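Local coordinates for protein nucleocapsid (Crimean-congo hemorrhagic fever virus, PDB 4AKL) that binds single- and double-stranded RNA, probably packages the viral genome, and displays sequence-nonspecific DNA endonuclease activity, at residues R45-M50 and Q437-N442. Residues are numbered along the deposited sequence; the frame is centred on the assembly and turned at random.
Sequences RFVFQM and QKTGFN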
ATOM      1  N   ARG A  45      12.344  21.372 -19.309  1.00 47.33           N
ATOM      2  CA  ARG A  45      12.781  22.656 -18.800  1.00 47.65           C
ATOM      3  C   ARG A  45      13.081  22.650 -17.303  1.00 45.57           C
ATOM      4  O   ARG A  45      13.895  23.436 -16.849  1.00 45.57           O
ATOM      5  CB  ARG A  45      11.760  23.753 -19.120  1.00 48.47           C
ATOM      6  CG  ARG A  45      10.492  23.760 -18.220  1.00 47.52           C
ATOM      7  CD  ARG A  45       9.492  24.752 -18.840  1.00 50.00           C
ATOM      8  NE  ARG A  45       8.251  24.882 -18.087  1.00 48.98           N
ATOM      9  CZ  ARG A  45       7.191  24.089 -18.200  1.00 50.12           C
ATOM     10  NH1 ARG A  45       7.172  23.047 -19.031  1.00 51.35           N
ATOM     11  NH2 ARG A  45       6.127  24.321 -17.448  1.00 51.00           N
ATOM     12  N   PHE A  46      12.442  21.772 -16.542  1.00 43.31           N
ATOM     13  CA  PHE A  46      12.676  21.751 -15.095  1.00 41.88           C
ATOM     14  C   PHE A  46      14.062  21.203 -14.723  1.00 41.58           C
ATOM     15  O   PHE A  46      14.536  21.435 -13.604  1.00 40.58           O
ATOM     16  CB  PHE A  46      11.591  20.988 -14.357  1.00 40.50           C
ATOM     17  CG  PHE A  46      10.195  21.583 -14.523  1.00 41.60           C
ATOM     18  CD1 PHE A  46       9.806  22.700 -13.785  1.00 42.74           C
ATOM     19  CD2 PHE A  46       9.281  21.014 -15.395  1.00 42.10           C
ATOM     20  CE1 PHE A  46       8.535  23.266 -13.946  1.00 43.19           C
ATOM     21  CE2 PHE A  46       8.008  21.559 -15.554  1.00 43.21           C
ATOM     22  CZ  PHE A  46       7.629  22.694 -14.824  1.00 43.90           C
ATOM     23  N   VAL A  47      14.728  20.485 -15.630  1.00 42.07           N
ATOM     24  CA  VAL A  47      16.079  20.021 -15.323  1.00 42.32           C
ATOM     25  C   VAL A  47      17.061  21.233 -15.317  1.00 44.11           C
ATOM     26  O   VAL A  47      17.890  21.363 -14.404  1.00 43.49           O
ATOM     27  CB  VAL A  47      16.570  18.925 -16.278  1.00 43.57           C
ATOM     28  CG1 VAL A  47      18.083  18.657 -16.057  1.00 44.00           C
ATOM     29  CG2 VAL A  47      15.708  17.610 -16.121  1.00 41.04           C
ATOM     30  N   PHE A  48      16.928  22.097 -16.321  1.00 45.38           N
ATOM     31  CA  PHE A  48      17.808  23.233 -16.490  1.00 47.64           C
ATOM     32  C   PHE A  48      17.571  24.253 -15.398  1.00 46.74           C
ATOM     33  O   PHE A  48      18.511  24.812 -14.899  1.00 46.97           O
ATOM     34  CB  PHE A  48      17.635  23.890 -17.874  1.00 49.51           C
ATOM     35  CG  PHE A  48      17.787  22.934 -18.986  1.00 52.79           C
ATOM     36  CD1 PHE A  48      18.956  22.210 -19.119  1.00 54.80           C
ATOM     37  CD2 PHE A  48      16.738  22.714 -19.893  1.00 54.96           C
ATOM     38  CE1 PHE A  48      19.104  21.296 -20.145  1.00 57.58           C
ATOM     39  CE2 PHE A  48      16.872  21.800 -20.923  1.00 56.89           C
ATOM     40  CZ  PHE A  48      18.062  21.082 -21.057  1.00 58.11           C
ATOM     41  N   GLN A  49      16.304  24.476 -15.050  1.00 45.47           N
ATOM     42  CA  GLN A  49      15.954  25.336 -13.924  1.00 45.01           C
ATOM     43  C   GLN A  49      16.593  24.818 -12.647  1.00 43.89           C
ATOM     44  O   GLN A  49      17.225  25.584 -11.894  1.00 43.55           O
ATOM     45  CB  GLN A  49      14.442  25.421 -13.712  1.00 44.00           C
ATOM     46  CG  GLN A  49      13.633  26.175 -14.803  1.00 45.61           C
ATOM     47  CD  GLN A  49      12.147  26.197 -14.454  1.00 45.44           C
ATOM     48  OE1 GLN A  49      11.764  26.073 -13.267  1.00 46.15           O
ATOM     49  NE2 GLN A  49      11.314  26.322 -15.452  1.00 46.29           N
ATOM     50  N   MET A  50      16.436  23.514 -12.419  1.00 42.66           N
ATOM     51  CA  MET A  50      16.982  22.862 -11.233  1.00 42.08           C
ATOM     52  C   MET A  50      18.474  23.069 -11.174  1.00 43.75           C
ATOM     53  O   MET A  50      18.986  23.488 -10.144  1.00 43.92           O
ATOM     54  CB  MET A  50      16.639  21.349 -11.192  1.00 41.23           C
ATOM     55  CG  MET A  50      16.877  20.697  -9.876  1.00 40.70           C
ATOM     56  SD  MET A  50      15.910  21.443  -8.485  1.00 40.25           S
ATOM     57  CE  MET A  50      14.424  20.501  -8.581  1.00 37.63           C
ATOM     58  N   GLN A 437      14.623  15.321  -9.528  1.00 39.25           N
ATOM     59  CA  GLN A 437      14.969  15.193  -8.082  0.70 39.23           C
ATOM     60  C   GLN A 437      16.478  15.074  -7.924  1.00 40.73           C
ATOM     61  O   GLN A 437      17.076  15.687  -6.990  1.00 40.58           O
ATOM     62  CB  GLN A 437      14.361  13.968  -7.341  0.70 38.67           C
ATOM     63  CG  GLN A 437      12.847  13.728  -7.442  0.70 38.03           C
ATOM     64  CD  GLN A 437      12.308  12.498  -6.620  0.70 38.89           C
ATOM     65  OE1 GLN A 437      11.272  11.806  -6.993  0.70 32.62           O
ATOM     66  NE2 GLN A 437      12.978  12.249  -5.480  0.70 38.90           N
ATOM     67  N   LYS A 438      17.094  14.292  -8.798  1.00 41.69           N
ATOM     68  CA  LYS A 438      18.504  13.996  -8.694  1.00 43.72           C
ATOM     69  C   LYS A 438      19.396  15.206  -8.956  1.00 45.12           C
ATOM     70  O   LYS A 438      20.446  15.340  -8.324  1.00 46.33           O
ATOM     71  CB  LYS A 438      18.858  12.875  -9.679  1.00 44.45           C
ATOM     72  CG  LYS A 438      20.218  12.303  -9.494  1.00 46.51           C
ATOM     73  CD  LYS A 438      20.373  10.890 -10.179  1.00 47.61           C
ATOM     74  CE  LYS A 438      21.003  10.886 -11.557  1.00 49.13           C
ATOM     75  NZ  LYS A 438      22.320  10.122 -11.588  1.00 50.61           N
ATOM     76  N   THR A 439      18.987  16.059  -9.894  1.00 45.81           N
ATOM     77  CA  THR A 439      19.718  17.279 -10.236  1.00 47.78           C
ATOM     78  C   THR A 439      19.837  18.202  -9.023  1.00 48.86           C
ATOM     79  O   THR A 439      20.897  18.776  -8.765  1.00 51.04           O
ATOM     80  CB  THR A 439      19.005  18.047 -11.373  1.00 47.84           C
ATOM     81  OG1 THR A 439      18.939  17.232 -12.528  1.00 46.90           O
ATOM     82  CG2 THR A 439      19.717  19.295 -11.718  1.00 48.07           C
ATOM     83  N   GLY A 440      18.755  18.322  -8.285  1.00 48.35           N
ATOM     84  CA  GLY A 440      18.665  19.254  -7.190  1.00 49.34           C
ATOM     85  C   GLY A 440      18.986  18.767  -5.788  1.00 49.93           C
ATOM     86  O   GLY A 440      19.238  19.602  -4.910  1.00 50.51           O
ATOM     87  N   PHE A 441      18.973  17.457  -5.559  1.00 50.20           N
ATOM     88  CA  PHE A 441      19.149  16.904  -4.220  1.00 51.05           C
ATOM     89  C   PHE A 441      19.841  15.569  -4.247  1.00 52.25           C
ATOM     90  O   PHE A 441      19.864  14.904  -5.277  1.00 52.35           O
ATOM     91  CB  PHE A 441      17.796  16.661  -3.539  1.00 49.75           C
ATOM     92  CG  PHE A 441      16.850  17.829  -3.582  1.00 51.03           C
ATOM     93  CD1 PHE A 441      16.923  18.843  -2.630  1.00 52.98           C
ATOM     94  CD2 PHE A 441      15.874  17.913  -4.588  1.00 51.45           C
ATOM     95  CE1 PHE A 441      16.014  19.941  -2.682  1.00 53.80           C
ATOM     96  CE2 PHE A 441      14.967  18.990  -4.657  1.00 51.79           C
ATOM     97  CZ  PHE A 441      15.026  20.000  -3.714  1.00 52.82           C
ATOM     98  N   ASN A 442      20.380  15.170  -3.083  1.00 53.74           N
ATOM     99  CA  ASN A 442      20.991  13.849  -2.900  1.00 55.05           C
ATOM    100  C   ASN A 442      19.912  12.763  -2.760  1.00 53.86           C
ATOM    101  O   ASN A 442      19.199  12.752  -1.800  1.00 53.63           O
ATOM    102  CB  ASN A 442      21.885  13.838  -1.651  1.00 56.31           C
ATOM    103  CG  ASN A 442      22.848  12.638  -1.615  1.00 59.03           C
ATOM    104  OD1 ASN A 442      22.732  11.662  -2.414  1.00 60.31           O
ATOM    105  ND2 ASN A 442      23.830  12.707  -0.683  1.00 62.19           N
TER
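M50, on the short helix 45-52, reaches across to the C-terminal turn of helix 425-440 and has the largest share of the surface buried here. Its CG lies anti to the backbone N (chi1 -166°), and bends at chi2 and chi3 then fold the thioether along the other backbone. M50 CG comes to 3.4 Å from the amide N of G440, and M50 SD rests 3.7 Å from G440 CA. With no side chain on G440, the sulfur packs against its CA, and M50 CA and G440 CA lie 5.7 Å apart. T439, one residue earlier, covers the near end of the methionine: its CG2 methyl abuts M50 CG and CB, each at 3.7 Å. Its other branch, OG1, is hydrogen-bonded to the carbonyl oxygen of E435 in its own helix, while V47 CG1 approaches T439 OG1 to 3.9 Å as the two side chains cross at about a right angle. At the far end, M50 CE meets F441 CE2 at 4.2 Å, with the sulfur oblique to the ring, 5.5 Å from its centroid. F441, the first residue to leave helical geometry, also touches K59 and D60 of helix 56-71, and K59 NZ hydrogen-bonds to G440 O. A Met-aromatic contact thus closes an apolar helix-helix packing at a helix C-terminus, joining N- and C-terminal parts of this largely helical nairovirus nucleocapsid protein.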